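Local coordinates for DUF1805 domain-containing protein (Thermoplasma acidophilum, PDB 1QW2) that is of unknown function, a small archaeal beta/alpha protein of the DUF1805 family found here as a four-chain assembly, at residues A[60-65]-A[69-74]. Numbering follows the deposited sequence.
Sequences VRVMGV and DDMLSA
D70 lies against V65 through its CB, 3.9 Å from V65 CB, and OD2 of its carboxylate makes a weak hydrogen bond to the backbone N of K66. The guanidinium of R61 points away from 69-74: M63 CG lies 4.0 Å above one face, displaced toward the rim, and the group is held in place by a salt bridge to E78 and a hydrogen bond to the carbonyl of G45. Between 60-65 and 69-74 themselves the side chains meet through apolar groups. V65 does most of the work by splitting its branches: with CG1 trans to the carbonyl carbon (chi1 -60°), that methyl meets A74 CB at 3.9 Å and lies beside the carbonyl O of D70, whereas CG2 sits 3.8 Å from CG of selenomethionine M71. V62 stands beside it, its CB 4.0 Å from A74 CB, so the alanine methyl touches both valines. M71 crosses each valine roughly at right angles; a bend about its last torsion (chi3 80°) carries CE to within 3.9 Å of V62 CG2. The positive phi of G64 (64°) accompanies the turn between V62 and V65, whose CB atoms both point toward the helix. Beyond the valines, M71 packs on L33, I35 and A42 of the sheet. This is a beta-loop-alpha unit, in which the chain leaving strand 59-61 packs V62 and V65 against helix 68-73, before strand 78-79 returns antiparallel to 59-61.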
ATOM      1  N   VAL A  60     -21.741  -0.580  -4.572  1.00  9.91           N
ATOM      2  CA  VAL A  60     -22.631  -0.891  -3.465  1.00  9.33           C
ATOM      3  C   VAL A  60     -22.033  -0.295  -2.197  1.00  8.13           C
ATOM      4  O   VAL A  60     -20.808  -0.234  -2.027  1.00  9.84           O
ATOM      5  CB  VAL A  60     -22.843  -2.414  -3.282  1.00 12.29           C
ATOM      6  CG1 VAL A  60     -23.664  -2.966  -4.443  1.00 11.11           C
ATOM      7  CG2 VAL A  60     -21.517  -3.117  -3.186  1.00 13.38           C
ATOM      8  N   ARG A  61     -22.910   0.159  -1.315  1.00  9.51           N
ATOM      9  CA  ARG A  61     -22.501   0.767  -0.062  1.00  9.65           C
ATOM     10  C   ARG A  61     -23.027  -0.089   1.082  1.00 10.04           C
ATOM     11  O   ARG A  61     -24.192  -0.489   1.073  1.00 11.18           O
ATOM     12  CB  ARG A  61     -23.081   2.184   0.014  1.00  9.69           C
ATOM     13  CG  ARG A  61     -22.771   2.956   1.286  1.00 10.25           C
ATOM     14  CD  ARG A  61     -23.152   4.426   1.126  1.00 12.03           C
ATOM     15  NE  ARG A  61     -22.964   5.174   2.364  1.00 13.99           N
ATOM     16  CZ  ARG A  61     -23.911   5.365   3.276  1.00 14.20           C
ATOM     17  NH1 ARG A  61     -25.129   4.873   3.083  1.00 14.64           N
ATOM     18  NH2 ARG A  61     -23.635   6.026   4.393  1.00 14.65           N
ATOM     19  N   VAL A  62     -22.156  -0.406   2.036  1.00  9.90           N
ATOM     20  CA  VAL A  62     -22.543  -1.189   3.211  1.00 12.23           C
ATOM     21  C   VAL A  62     -22.180  -0.339   4.421  1.00 14.00           C
ATOM     22  O   VAL A  62     -21.360   0.575   4.314  1.00 13.45           O
ATOM     23  CB  VAL A  62     -21.799  -2.550   3.283  1.00 10.21           C
ATOM     24  CG1 VAL A  62     -22.235  -3.438   2.129  1.00 12.46           C
ATOM     25  CG2 VAL A  62     -20.296  -2.339   3.251  1.00 11.57           C
HETATM   26  N   MSE A  63     -22.783  -0.625   5.570  1.00 16.50           N
HETATM   27  CA  MSE A  63     -22.503   0.163   6.763  1.00 19.13           C
HETATM   28  C   MSE A  63     -22.165  -0.692   7.980  1.00 19.08           C
HETATM   29  O   MSE A  63     -22.451  -1.890   8.012  1.00 18.55           O
HETATM   30  CB  MSE A  63     -23.701   1.065   7.089  1.00 23.96           C
HETATM   31  CG  MSE A  63     -24.086   2.035   5.972  1.00 28.75           C
HETATM   32 SE   MSE A  63     -25.533   3.237   6.463  1.00 37.60          SE
HETATM   33  CE  MSE A  63     -26.958   1.949   6.605  1.00 35.30           C
ATOM     34  N   GLY A  64     -21.545  -0.056   8.972  1.00 21.27           N
ATOM     35  CA  GLY A  64     -21.177  -0.738  10.202  1.00 23.29           C
ATOM     36  C   GLY A  64     -20.152  -1.843  10.048  1.00 23.46           C
ATOM     37  O   GLY A  64     -20.170  -2.823  10.795  1.00 25.00           O
ATOM     38  N   VAL A  65     -19.246  -1.686   9.088  1.00 23.39           N
ATOM     39  CA  VAL A  65     -18.216  -2.686   8.842  1.00 21.86           C
ATOM     40  C   VAL A  65     -16.830  -2.201   9.252  1.00 22.36           C
ATOM     41  O   VAL A  65     -16.517  -1.015   9.144  1.00 22.22           O
ATOM     42  CB  VAL A  65     -18.171  -3.083   7.352  1.00 21.73           C
ATOM     43  CG1 VAL A  65     -19.512  -3.650   6.928  1.00 21.13           C
ATOM     44  CG2 VAL A  65     -17.804  -1.878   6.502  1.00 22.31           C
ATOM     45  N   ASP A  69     -14.451  -9.592   6.568  1.00 22.10           N
ATOM     46  CA  ASP A  69     -15.512 -10.523   6.932  1.00 24.01           C
ATOM     47  C   ASP A  69     -16.831  -9.792   7.158  1.00 23.31           C
ATOM     48  O   ASP A  69     -17.884 -10.255   6.718  1.00 23.11           O
ATOM     49  CB  ASP A  69     -15.130 -11.300   8.196  1.00 27.26           C
ATOM     50  CG  ASP A  69     -14.095 -12.376   7.929  1.00 30.23           C
ATOM     51  OD1 ASP A  69     -13.631 -13.007   8.902  1.00 33.61           O
ATOM     52  OD2 ASP A  69     -13.748 -12.596   6.750  1.00 33.04           O
ATOM     53  N   ASP A  70     -16.771  -8.653   7.844  1.00 22.21           N
ATOM     54  CA  ASP A  70     -17.974  -7.868   8.105  1.00 22.46           C
ATOM     55  C   ASP A  70     -18.612  -7.424   6.794  1.00 21.07           C
ATOM     56  O   ASP A  70     -19.832  -7.488   6.632  1.00 20.76           O
ATOM     57  CB  ASP A  70     -17.654  -6.626   8.944  1.00 24.63           C
ATOM     58  CG  ASP A  70     -17.291  -6.962  10.376  1.00 27.57           C
ATOM     59  OD1 ASP A  70     -17.963  -7.825  10.975  1.00 30.16           O
ATOM     60  OD2 ASP A  70     -16.343  -6.347  10.906  1.00 31.14           O
HETATM   61  N   MSE A  71     -17.782  -6.971   5.859  1.00 20.09           N
HETATM   62  CA  MSE A  71     -18.282  -6.513   4.567  1.00 18.00           C
HETATM   63  C   MSE A  71     -18.993  -7.607   3.785  1.00 17.63           C
HETATM   64  O   MSE A  71     -20.085  -7.394   3.264  1.00 17.05           O
HETATM   65  CB  MSE A  71     -17.143  -5.962   3.707  1.00 19.95           C
HETATM   66  CG  MSE A  71     -16.633  -4.607   4.133  1.00 19.55           C
HETATM   67 SE   MSE A  71     -15.496  -3.861   2.761  1.00 20.09          SE
HETATM   68  CE  MSE A  71     -16.845  -3.203   1.576  1.00 17.13           C
ATOM     69  N   LEU A  72     -18.367  -8.776   3.698  1.00 17.96           N
ATOM     70  CA  LEU A  72     -18.949  -9.888   2.957  1.00 18.23           C
ATOM     71  C   LEU A  72     -20.273 -10.367   3.544  1.00 18.49           C
ATOM     72  O   LEU A  72     -21.138 -10.860   2.818  1.00 18.62           O
ATOM     73  CB  LEU A  72     -17.954 -11.050   2.899  1.00 19.55           C
ATOM     74  CG  LEU A  72     -16.672 -10.759   2.115  1.00 21.06           C
ATOM     75  CD1 LEU A  72     -15.717 -11.938   2.241  1.00 21.74           C
ATOM     76  CD2 LEU A  72     -17.011 -10.493   0.655  1.00 21.64           C
ATOM     77  N   SER A  73     -20.432 -10.214   4.854  1.00 20.32           N
ATOM     78  CA  SER A  73     -21.654 -10.639   5.530  1.00 21.55           C
ATOM     79  C   SER A  73     -22.658  -9.500   5.675  1.00 21.59           C
ATOM     80  O   SER A  73     -23.782  -9.712   6.132  1.00 23.57           O
ATOM     81  CB  SER A  73     -21.325 -11.204   6.915  1.00 22.90           C
ATOM     82  OG  SER A  73     -20.473 -12.331   6.814  1.00 27.16           O
ATOM     83  N   ALA A  74     -22.259  -8.298   5.276  1.00 20.11           N
ATOM     84  CA  ALA A  74     -23.133  -7.136   5.381  1.00 19.01           C
ATOM     85  C   ALA A  74     -24.138  -7.055   4.242  1.00 17.34           C
ATOM     86  O   ALA A  74     -23.895  -7.553   3.142  1.00 17.83           O
ATOM     87  CB  ALA A  74     -22.302  -5.860   5.423  1.00 18.90           C
TER